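PDB 5CJP: Ras GTPase-activating-like protein IQGAP2 from Homo sapiens, which probably binds Rho-family GTPases such as Cdc42 in their GTP-loaded form through a helical GAP-related domain. Local coordinates for residues L21-I32 and M44-Y54; L110-V118 and K186-L197. All blocks are in the same frame, centred on the assembly; numbering follows the deposited sequence.

Contact 1 of 2, residues L21-I32 and M44-Y54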
loop_
_atom_site.group_PDB
_atom_site.type_symbol
_atom_site.label_atom_id
_atom_site.label_comp_id
_atom_site.label_asym_id
_atom_site.label_seq_id
_atom_site.Cartn_x
_atom_site.Cartn_y
_atom_site.Cartn_z
ATOM N N LEU E 21 2.365 1.223 -19.231
ATOM C CA LEU E 21 1.369 1.023 -18.184
ATOM C C LEU E 21 0.821 2.330 -17.621
ATOM O O LEU E 21 -0.377 2.436 -17.371
ATOM C CB LEU E 21 1.951 0.215 -17.035
ATOM C CG LEU E 21 1.699 -1.283 -17.082
ATOM C CD1 LEU E 21 2.416 -1.935 -15.916
ATOM C CD2 LEU E 21 0.211 -1.550 -17.019
ATOM N N GLN E 22 1.698 3.312 -17.422
ATOM C CA GLN E 22 1.322 4.613 -16.859
ATOM C C GLN E 22 0.990 5.698 -17.877
ATOM O O GLN E 22 0.228 6.626 -17.591
ATOM C CB GLN E 22 2.469 5.154 -15.988
ATOM C CG GLN E 22 2.844 4.256 -14.810
ATOM C CD GLN E 22 4.199 4.599 -14.219
ATOM O OE1 GLN E 22 4.376 5.647 -13.573
ATOM N NE2 GLN E 22 5.169 3.722 -14.444
ATOM N N THR E 23 1.556 5.576 -19.065
ATOM C CA THR E 23 1.417 6.615 -20.066
ATOM C C THR E 23 0.557 6.287 -21.266
ATOM O O THR E 23 0.016 7.202 -21.907
ATOM C CB THR E 23 2.839 7.028 -20.538
ATOM O OG1 THR E 23 3.568 7.520 -19.412
ATOM C CG2 THR E 23 2.800 8.103 -21.567
ATOM N N ASN E 24 0.427 4.998 -21.562
ATOM C CA ASN E 24 -0.321 4.582 -22.730
ATOM C C ASN E 24 -0.850 3.149 -22.596
ATOM O O ASN E 24 -0.455 2.247 -23.335
ATOM C CB ASN E 24 0.600 4.734 -23.934
ATOM C CG ASN E 24 -0.122 4.590 -25.248
ATOM O OD1 ASN E 24 -1.343 4.436 -25.286
ATOM N ND2 ASN E 24 0.635 4.639 -26.342
ATOM N N PRO E 25 -1.748 2.921 -21.627
ATOM C CA PRO E 25 -2.302 1.573 -21.434
ATOM C C PRO E 25 -3.088 1.064 -22.643
ATOM O O PRO E 25 -3.095 -0.143 -22.933
ATOM C CB PRO E 25 -3.150 1.706 -20.162
ATOM C CG PRO E 25 -3.411 3.210 -20.034
ATOM C CD PRO E 25 -2.178 3.855 -20.566
ATOM N N LEU E 26 -3.724 1.982 -23.366
ATOM C CA LEU E 26 -4.471 1.588 -24.558
ATOM C C LEU E 26 -3.574 0.867 -25.547
ATOM O O LEU E 26 -3.964 -0.153 -26.136
ATOM C CB LEU E 26 -5.077 2.804 -25.238
ATOM C CG LEU E 26 -6.205 3.478 -24.473
ATOM C CD1 LEU E 26 -6.624 4.711 -25.247
ATOM C CD2 LEU E 26 -7.375 2.520 -24.295
ATOM N N TYR E 27 -2.371 1.401 -25.730
ATOM C CA TYR E 27 -1.421 0.815 -26.656
ATOM C C TYR E 27 -0.833 -0.471 -26.063
ATOM O O TYR E 27 -0.543 -1.431 -26.788
ATOM C CB TYR E 27 -0.340 1.857 -27.001
ATOM C CG TYR E 27 0.724 1.361 -27.957
ATOM C CD1 TYR E 27 0.380 0.829 -29.200
ATOM C CD2 TYR E 27 2.074 1.368 -27.597
ATOM C CE1 TYR E 27 1.345 0.306 -30.068
ATOM C CE2 TYR E 27 3.046 0.844 -28.449
ATOM C CZ TYR E 27 2.667 0.314 -29.686
ATOM O OH TYR E 27 3.604 -0.215 -30.527
ATOM N N LEU E 28 -0.671 -0.511 -24.741
ATOM C CA LEU E 28 -0.149 -1.725 -24.097
ATOM C C LEU E 28 -1.164 -2.841 -24.387
ATOM O O LEU E 28 -0.792 -3.945 -24.820
ATOM C CB LEU E 28 -0.027 -1.539 -22.585
ATOM C CG LEU E 28 1.080 -2.346 -21.896
ATOM C CD1 LEU E 28 0.723 -2.615 -20.463
ATOM C CD2 LEU E 28 1.279 -3.646 -22.579
ATOM N N ALA E 29 -2.442 -2.543 -24.136
ATOM C CA ALA E 29 -3.520 -3.488 -24.383
ATOM C C ALA E 29 -3.443 -3.998 -25.815
ATOM O O ALA E 29 -3.527 -5.205 -26.060
ATOM C CB ALA E 29 -4.869 -2.826 -24.150
ATOM N N LYS E 30 -3.294 -3.086 -26.773
ATOM C CA LYS E 30 -3.192 -3.519 -28.156
ATOM C C LYS E 30 -2.012 -4.498 -28.332
ATOM O O LYS E 30 -2.160 -5.556 -28.953
ATOM C CB LYS E 30 -3.029 -2.317 -29.093
ATOM C CG LYS E 30 -2.917 -2.698 -30.550
ATOM C CD LYS E 30 -2.289 -1.578 -31.341
ATOM C CE LYS E 30 -1.940 -2.013 -32.758
ATOM N NZ LYS E 30 -0.935 -1.091 -33.394
ATOM N N LEU E 31 -0.843 -4.159 -27.792
ATOM C CA LEU E 31 0.310 -5.044 -27.912
ATOM C C LEU E 31 -0.023 -6.409 -27.309
ATOM O O LEU E 31 0.430 -7.466 -27.803
ATOM C CB LEU E 31 1.510 -4.458 -27.184
ATOM C CG LEU E 31 2.141 -3.219 -27.803
ATOM C CD1 LEU E 31 3.336 -2.788 -26.971
ATOM C CD2 LEU E 31 2.578 -3.525 -29.223
ATOM N N ILE E 32 -0.798 -6.393 -26.223
ATOM C CA ILE E 32 -1.200 -7.656 -25.588
ATOM C C ILE E 32 -2.056 -8.471 -26.562
ATOM O O ILE E 32 -1.849 -9.680 -26.700
ATOM C CB ILE E 32 -1.965 -7.402 -24.239
ATOM C CG1 ILE E 32 -0.966 -7.185 -23.084
ATOM C CG2 ILE E 32 -2.914 -8.509 -23.940
ATOM C CD1 ILE E 32 0.285 -6.567 -23.494
ATOM N N MET E 44 -2.378 -9.859 -18.347
ATOM C CA MET E 44 -3.807 -9.603 -18.204
ATOM C C MET E 44 -4.213 -8.887 -16.908
ATOM O O MET E 44 -4.761 -7.784 -16.942
ATOM C CB MET E 44 -4.576 -10.925 -18.358
ATOM C CG MET E 44 -5.999 -10.790 -18.909
ATOM S SD MET E 44 -6.114 -9.865 -20.474
ATOM C CE MET E 44 -5.099 -10.875 -21.545
ATOM N N ASP E 45 -3.939 -9.491 -15.763
ATOM C CA ASP E 45 -4.311 -8.861 -14.508
ATOM C C ASP E 45 -3.755 -7.456 -14.335
ATOM O O ASP E 45 -4.503 -6.497 -14.100
ATOM C CB ASP E 45 -3.858 -9.727 -13.339
ATOM C CG ASP E 45 -4.775 -10.916 -13.098
ATOM O OD1 ASP E 45 -5.473 -11.357 -14.037
ATOM O OD2 ASP E 45 -4.784 -11.420 -11.956
ATOM N N THR E 46 -2.445 -7.324 -14.467
ATOM C CA THR E 46 -1.814 -6.033 -14.265
ATOM C C THR E 46 -2.284 -4.937 -15.221
ATOM O O THR E 46 -2.380 -3.778 -14.833
ATOM C CB THR E 46 -0.286 -6.204 -14.284
ATOM O OG1 THR E 46 0.269 -5.496 -15.395
ATOM C CG2 THR E 46 0.062 -7.699 -14.381
ATOM N N VAL E 47 -2.612 -5.281 -16.456
ATOM C CA VAL E 47 -3.093 -4.244 -17.365
ATOM C C VAL E 47 -4.548 -3.903 -17.046
ATOM O O VAL E 47 -4.950 -2.733 -17.058
ATOM C CB VAL E 47 -2.989 -4.674 -18.846
ATOM C CG1 VAL E 47 -1.550 -5.065 -19.173
ATOM C CG2 VAL E 47 -3.926 -5.828 -19.130
ATOM N N ILE E 48 -5.331 -4.936 -16.748
ATOM C CA ILE E 48 -6.729 -4.733 -16.423
ATOM C C ILE E 48 -6.808 -3.836 -15.199
ATOM O O ILE E 48 -7.603 -2.875 -15.159
ATOM C CB ILE E 48 -7.418 -6.050 -16.111
ATOM C CG1 ILE E 48 -7.388 -6.965 -17.346
ATOM C CG2 ILE E 48 -8.821 -5.794 -15.633
ATOM C CD1 ILE E 48 -8.175 -6.458 -18.464
ATOM N N PHE E 49 -5.966 -4.132 -14.205
ATOM C CA PHE E 49 -5.960 -3.347 -12.969
ATOM C C PHE E 49 -5.740 -1.874 -13.269
ATOM O O PHE E 49 -6.335 -1.001 -12.641
ATOM C CB PHE E 49 -4.869 -3.838 -12.011
ATOM C CG PHE E 49 -4.916 -3.178 -10.669
ATOM C CD1 PHE E 49 -5.939 -3.477 -9.764
ATOM C CD2 PHE E 49 -3.990 -2.192 -10.323
ATOM C CE1 PHE E 49 -6.041 -2.793 -8.531
ATOM C CE2 PHE E 49 -4.089 -1.505 -9.093
ATOM C CZ PHE E 49 -5.115 -1.809 -8.204
ATOM N N THR E 50 -4.881 -1.606 -14.240
ATOM C CA THR E 50 -4.575 -0.250 -14.627
ATOM C C THR E 50 -5.727 0.349 -15.394
ATOM O O THR E 50 -6.079 1.511 -15.182
ATOM C CB THR E 50 -3.329 -0.224 -15.480
ATOM O OG1 THR E 50 -2.264 -0.804 -14.727
ATOM C CG2 THR E 50 -2.964 1.205 -15.865
ATOM N N LEU E 51 -6.315 -0.443 -16.286
ATOM C CA LEU E 51 -7.448 0.028 -17.064
ATOM C C LEU E 51 -8.622 0.399 -16.140
ATOM O O LEU E 51 -9.395 1.304 -16.447
ATOM C CB LEU E 51 -7.870 -1.032 -18.068
ATOM C CG LEU E 51 -6.838 -1.257 -19.173
ATOM C CD1 LEU E 51 -7.317 -2.381 -20.078
ATOM C CD2 LEU E 51 -6.635 0.018 -19.983
ATOM N N TYR E 52 -8.750 -0.281 -15.002
ATOM C CA TYR E 52 -9.838 0.034 -14.079
ATOM C C TYR E 52 -9.768 1.493 -13.662
ATOM O O TYR E 52 -10.784 2.165 -13.600
ATOM C CB TYR E 52 -9.792 -0.833 -12.812
ATOM C CG TYR E 52 -10.134 -2.301 -12.989
ATOM C CD1 TYR E 52 -11.100 -2.716 -13.912
ATOM C CD2 TYR E 52 -9.519 -3.280 -12.187
ATOM C CE1 TYR E 52 -11.438 -4.060 -14.038
ATOM C CE2 TYR E 52 -9.853 -4.622 -12.298
ATOM C CZ TYR E 52 -10.815 -5.006 -13.221
ATOM O OH TYR E 52 -11.172 -6.337 -13.311
ATOM N N ASN E 53 -8.568 1.981 -13.373
ATOM C CA ASN E 53 -8.400 3.378 -12.969
ATOM C C ASN E 53 -8.419 4.273 -14.201
ATOM O O ASN E 53 -9.002 5.352 -14.188
ATOM C CB ASN E 53 -7.071 3.571 -12.226
ATOM C CG ASN E 53 -6.769 5.026 -11.945
ATOM O OD1 ASN E 53 -7.410 5.658 -11.107
ATOM N ND2 ASN E 53 -5.789 5.575 -12.666
ATOM N N TYR E 54 -7.784 3.815 -15.267
ATOM C CA TYR E 54 -7.734 4.602 -16.486
ATOM C C TYR E 54 -9.125 4.873 -17.084
ATOM O O TYR E 54 -9.426 5.991 -17.473
ATOM C CB TYR E 54 -6.839 3.909 -17.519
ATOM C CG TYR E 54 -6.715 4.689 -18.795
ATOM C CD1 TYR E 54 -5.871 5.783 -18.874
ATOM C CD2 TYR E 54 -7.497 4.363 -19.926
ATOM C CE1 TYR E 54 -5.799 6.549 -20.043
ATOM C CE2 TYR E 54 -7.427 5.123 -21.101
ATOM C CZ TYR E 54 -6.581 6.204 -21.146
ATOM O OH TYR E 54 -6.483 6.936 -22.292
#

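Contact 2 of 2, residues L110-V118 and K186-L197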
loop_
_atom_site.group_PDB
_atom_site.type_symbol
_atom_site.label_atom_id
_atom_site.label_comp_id
_atom_site.label_asym_id
_atom_site.label_seq_id
_atom_site.Cartn_x
_atom_site.Cartn_y
_atom_site.Cartn_z
ATOM N N LEU E 110 -22.248 -8.559 -10.849
ATOM C CA LEU E 110 -22.567 -9.973 -10.839
ATOM C C LEU E 110 -22.918 -10.388 -9.417
ATOM O O LEU E 110 -23.836 -11.178 -9.203
ATOM C CB LEU E 110 -21.392 -10.807 -11.367
ATOM C CG LEU E 110 -21.237 -10.803 -12.891
ATOM C CD1 LEU E 110 -20.110 -11.717 -13.296
ATOM C CD2 LEU E 110 -22.522 -11.254 -13.526
ATOM N N ARG E 111 -22.191 -9.846 -8.443
ATOM C CA ARG E 111 -22.473 -10.184 -7.056
ATOM C C ARG E 111 -23.773 -9.490 -6.666
ATOM O O ARG E 111 -24.534 -9.984 -5.839
ATOM C CB ARG E 111 -21.309 -9.776 -6.137
ATOM C CG ARG E 111 -21.459 -8.471 -5.407
ATOM C CD ARG E 111 -20.271 -8.236 -4.467
ATOM N NE ARG E 111 -20.034 -9.366 -3.565
ATOM C CZ ARG E 111 -19.289 -9.308 -2.459
ATOM N NH1 ARG E 111 -18.705 -8.177 -2.105
ATOM N NH2 ARG E 111 -19.114 -10.385 -1.702
ATOM N N GLN E 112 -24.044 -8.356 -7.293
ATOM C CA GLN E 112 -25.277 -7.636 -7.019
ATOM C C GLN E 112 -26.311 -8.141 -8.013
ATOM O O GLN E 112 -27.062 -7.360 -8.588
ATOM C CB GLN E 112 -25.073 -6.131 -7.222
ATOM C CG GLN E 112 -26.301 -5.285 -6.929
ATOM C CD GLN E 112 -26.393 -4.046 -7.810
ATOM O OE1 GLN E 112 -27.371 -3.857 -8.534
ATOM N NE2 GLN E 112 -25.381 -3.191 -7.740
ATOM N N LEU E 113 -26.350 -9.451 -8.219
ATOM C CA LEU E 113 -27.286 -10.024 -9.183
ATOM C C LEU E 113 -27.372 -11.546 -9.045
ATOM O O LEU E 113 -28.404 -12.149 -9.355
ATOM C CB LEU E 113 -26.836 -9.636 -10.602
ATOM C CG LEU E 113 -27.625 -10.080 -11.841
ATOM C CD1 LEU E 113 -27.198 -9.257 -13.035
ATOM C CD2 LEU E 113 -27.377 -11.539 -12.119
ATOM N N LEU E 114 -26.288 -12.159 -8.573
ATOM C CA LEU E 114 -26.244 -13.599 -8.404
ATOM C C LEU E 114 -26.106 -14.004 -6.953
ATOM O O LEU E 114 -26.525 -15.094 -6.573
ATOM C CB LEU E 114 -25.070 -14.191 -9.175
ATOM C CG LEU E 114 -25.056 -14.163 -10.699
ATOM C CD1 LEU E 114 -23.694 -14.685 -11.176
ATOM C CD2 LEU E 114 -26.201 -15.002 -11.255
ATOM N N ALA E 115 -25.518 -13.123 -6.151
ATOM C CA ALA E 115 -25.276 -13.410 -4.745
ATOM C C ALA E 115 -26.478 -13.954 -3.981
ATOM O O ALA E 115 -26.368 -14.977 -3.307
ATOM C CB ALA E 115 -24.723 -12.163 -4.047
ATOM N N PRO E 116 -27.639 -13.285 -4.069
ATOM C CA PRO E 116 -28.846 -13.736 -3.370
ATOM C C PRO E 116 -29.242 -15.193 -3.647
ATOM O O PRO E 116 -29.377 -15.986 -2.714
ATOM C CB PRO E 116 -29.901 -12.749 -3.848
ATOM C CG PRO E 116 -29.115 -11.498 -4.029
ATOM C CD PRO E 116 -27.885 -11.995 -4.735
ATOM N N VAL E 117 -29.424 -15.544 -4.921
ATOM C CA VAL E 117 -29.806 -16.909 -5.270
ATOM C C VAL E 117 -28.677 -17.901 -5.088
ATOM O O VAL E 117 -28.914 -19.082 -4.838
ATOM C CB VAL E 117 -30.303 -17.032 -6.729
ATOM C CG1 VAL E 117 -31.476 -16.103 -6.949
ATOM C CG2 VAL E 117 -29.164 -16.754 -7.710
ATOM N N VAL E 118 -27.442 -17.437 -5.228
ATOM C CA VAL E 118 -26.319 -18.340 -5.052
ATOM C C VAL E 118 -26.185 -18.598 -3.562
ATOM O O VAL E 118 -25.962 -19.727 -3.136
ATOM C CB VAL E 118 -25.001 -17.743 -5.609
ATOM C CG1 VAL E 118 -23.808 -18.443 -4.991
ATOM C CG2 VAL E 118 -24.951 -17.914 -7.129
ATOM N N LYS E 186 -34.637 -20.107 -10.204
ATOM C CA LYS E 186 -34.354 -18.943 -9.376
ATOM C C LYS E 186 -33.188 -18.170 -9.997
ATOM O O LYS E 186 -33.275 -16.960 -10.183
ATOM C CB LYS E 186 -34.016 -19.363 -7.945
ATOM C CG LYS E 186 -35.225 -19.851 -7.156
ATOM C CD LYS E 186 -34.955 -19.953 -5.668
ATOM C CE LYS E 186 -36.255 -20.255 -4.925
ATOM N NZ LYS E 186 -36.097 -20.348 -3.439
ATOM N N VAL E 187 -32.106 -18.863 -10.342
ATOM C CA VAL E 187 -30.958 -18.212 -10.959
ATOM C C VAL E 187 -31.356 -17.534 -12.263
ATOM O O VAL E 187 -31.087 -16.359 -12.476
ATOM C CB VAL E 187 -29.845 -19.213 -11.284
ATOM C CG1 VAL E 187 -28.780 -18.532 -12.107
ATOM C CG2 VAL E 187 -29.251 -19.777 -10.000
ATOM N N LEU E 188 -31.998 -18.301 -13.131
ATOM C CA LEU E 188 -32.442 -17.817 -14.417
ATOM C C LEU E 188 -33.270 -16.549 -14.335
ATOM O O LEU E 188 -33.051 -15.611 -15.094
ATOM C CB LEU E 188 -33.252 -18.898 -15.121
ATOM C CG LEU E 188 -33.955 -18.449 -16.395
ATOM C CD1 LEU E 188 -32.893 -18.033 -17.412
ATOM C CD2 LEU E 188 -34.841 -19.566 -16.937
ATOM N N ASN E 189 -34.231 -16.508 -13.429
ATOM C CA ASN E 189 -35.073 -15.323 -13.321
ATOM C C ASN E 189 -34.298 -14.077 -12.880
ATOM O O ASN E 189 -34.593 -12.972 -13.340
ATOM C CB ASN E 189 -36.261 -15.598 -12.385
ATOM C CG ASN E 189 -37.324 -16.507 -13.032
ATOM O OD1 ASN E 189 -38.067 -17.197 -12.335
ATOM N ND2 ASN E 189 -37.405 -16.492 -14.362
ATOM N N SER E 190 -33.306 -14.251 -12.007
ATOM C CA SER E 190 -32.501 -13.120 -11.556
ATOM C C SER E 190 -31.814 -12.524 -12.777
ATOM O O SER E 190 -31.846 -11.309 -13.003
ATOM C CB SER E 190 -31.430 -13.577 -10.572
ATOM O OG SER E 190 -31.993 -14.336 -9.522
ATOM N N ILE E 191 -31.188 -13.401 -13.558
ATOM C CA ILE E 191 -30.492 -12.989 -14.768
ATOM C C ILE E 191 -31.423 -12.354 -15.806
ATOM O O ILE E 191 -31.231 -11.207 -16.196
ATOM C CB ILE E 191 -29.760 -14.195 -15.440
ATOM C CG1 ILE E 191 -28.757 -14.829 -14.463
ATOM C CG2 ILE E 191 -29.034 -13.724 -16.684
ATOM C CD1 ILE E 191 -28.196 -16.177 -14.901
ATOM N N ILE E 192 -32.437 -13.097 -16.237
ATOM C CA ILE E 192 -33.345 -12.584 -17.267
ATOM C C ILE E 192 -34.115 -11.304 -16.937
ATOM O O ILE E 192 -34.367 -10.469 -17.824
ATOM C CB ILE E 192 -34.364 -13.658 -17.692
ATOM C CG1 ILE E 192 -33.632 -14.823 -18.366
ATOM C CG2 ILE E 192 -35.402 -13.054 -18.634
ATOM C CD1 ILE E 192 -32.903 -14.409 -19.541
ATOM N N SER E 193 -34.490 -11.125 -15.675
ATOM C CA SER E 193 -35.245 -9.934 -15.290
ATOM C C SER E 193 -34.346 -8.728 -15.057
ATOM O O SER E 193 -34.822 -7.604 -14.915
ATOM C CB SER E 193 -36.060 -10.206 -14.024
ATOM O OG SER E 193 -35.214 -10.423 -12.916
ATOM N N SER E 194 -33.040 -8.964 -15.034
ATOM C CA SER E 194 -32.091 -7.892 -14.783
ATOM C C SER E 194 -31.159 -7.550 -15.941
ATOM O O SER E 194 -29.979 -7.286 -15.727
ATOM C CB SER E 194 -31.280 -8.235 -13.537
ATOM O OG SER E 194 -32.155 -8.438 -12.435
ATOM N N LEU E 195 -31.691 -7.544 -17.160
ATOM C CA LEU E 195 -30.896 -7.202 -18.338
ATOM C C LEU E 195 -30.424 -5.754 -18.278
ATOM O O LEU E 195 -29.343 -5.430 -18.754
ATOM C CB LEU E 195 -31.709 -7.409 -19.620
ATOM C CG LEU E 195 -31.095 -6.853 -20.913
ATOM C CD1 LEU E 195 -29.758 -7.549 -21.214
ATOM C CD2 LEU E 195 -32.053 -7.043 -22.053
ATOM N N ASP E 196 -31.235 -4.888 -17.690
ATOM C CA ASP E 196 -30.901 -3.476 -17.587
ATOM C C ASP E 196 -29.778 -3.160 -16.603
ATOM O O ASP E 196 -29.318 -2.024 -16.524
ATOM C CB ASP E 196 -32.148 -2.674 -17.214
ATOM C CG ASP E 196 -32.955 -3.332 -16.107
ATOM O OD1 ASP E 196 -32.357 -3.789 -15.110
ATOM O OD2 ASP E 196 -34.196 -3.384 -16.230
ATOM N N LEU E 197 -29.340 -4.158 -15.848
ATOM C CA LEU E 197 -28.270 -3.949 -14.887
ATOM C C LEU E 197 -26.920 -4.348 -15.465
ATOM O O LEU E 197 -25.902 -4.204 -14.806
ATOM C CB LEU E 197 -28.526 -4.753 -13.612
ATOM C CG LEU E 197 -29.666 -4.328 -12.686
ATOM C CD1 LEU E 197 -29.664 -5.228 -11.457
ATOM C CD2 LEU E 197 -29.486 -2.876 -12.270
#

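Contact 1 of 2, residues L21-I32 and M44-Y54
The ring of Tyr54 lies against Pro25, whose CG sits over one face in a CH-pi contact, 3.9 Å from the ring centroid and 19° off the normal. Leu26 meets the same ring obliquely, its CG 3.9 Å from Tyr54 CE2 and its CD1 close to the hydroxyl. Tyr54 reaches the start of helix 25-34 because its CG is anti to the backbone N (chi1 -178°). Beside the ring, Pro25 CB rests 3.9 Å from Leu51 CD2. Thr50 comes next: its CG2 faces the carbonyl of Leu21 while its OG1 donates back to Thr46 O at 3.0 Å, leaving the methyl turned to the partner segment. The Leu21 and Thr50 side chains cross at about a right angle, with Leu21 CD2 by Thr50 OG1. Deeper in, Val47 CG1 touches Leu28 CD1 at 3.6 Å, and at the far end the bent chain of Met44 brings CE 4.0 Å from Ile32 CG2. Leu21 belongs to the end of helix 7-23, so 44-54 packs on two helices. The axes of 25-32 and 44-54 run 150° apart; helices 25-34 and 37-54 form an antiparallel helical hairpin closed by a short turn, its Tyr54 end beside Glu60 of the GTP pocket.

Contact 2 of 2, residues L110-V118 and K186-L197
Val117 overlaps Val187 and Ser190 at the end of the contact where helix 167-193 enters. Its CG2 packs 3.8 Å from Val187 CG2, the two side chains crossing at about a right angle, while CG1 turns to Ser190 OG and the carbonyl of Lys186. Both methyls can reach the partner helix because the side chain is set with CG1 anti to the carbonyl carbon (chi1 -58°). Ser190 OG donates to Lys186 O at 3.0 Å while the side chain lies against Val117. Ser190 N reaches the same oxygen from the opposite face of the carbonyl plane, at 3.3 Å, so Lys186 O is gripped twice. Ser190 CB touches Leu113 O.

The helical segments 111-118 and 186-193 run almost antiparallel, 162° between their directions and 9.4 Å between their axes at closest approach, within the all-helical GTPase-activator domain of the Ras GAP family. Helix 111-123 is kinked where the N of Pro116 and of Val117 both lack a bond to the turn before; Pro116 has no N-H to give.

Leu113 and Leu114 fill the middle. CD2 of each points to Ile191 CG1, at 4.1 Å from Leu114 and 4.3 Å from Leu113, and Leu113 CD1 continues to Ser194 CB. The hydroxyl of Ser194, like that of Ser190, turns back onto its own chain: OG donates to Ser190 O at 2.9 Å, in the carbonyl plane. Leu114 and Ile191 also touch helix 222-243, through Ile242 and Met238, and Val187 packs on Val270 and Leu274 of helix 261-278. At the other end Leu197 CD1 rests 4.0 Å from Gln112 OE1, an oxygen that is hydrogen-bonded to a basic side chain of another protein's chain.

The two contacts sit on opposite sides of the chain's centre, their own centres 30 Å apart and their nearest atoms about 10 Å apart, and they share no helix. Contact 1 is buried and local: a proline, aliphatic side chains and one tyrosine ring join helices that follow each other in sequence. Contact 2 is only partly buried and joins segments 68 residues apart, with valines and leucines set against a helix and the turn after it, whose serines bond to their own backbone. Each reaches another protein's chain at its margin: in contact 1 Tyr54 packs on an aromatic side chain there and Asn53 ND2 hydrogen-bonds to one, and in contact 2 Gln112 makes a polar bond.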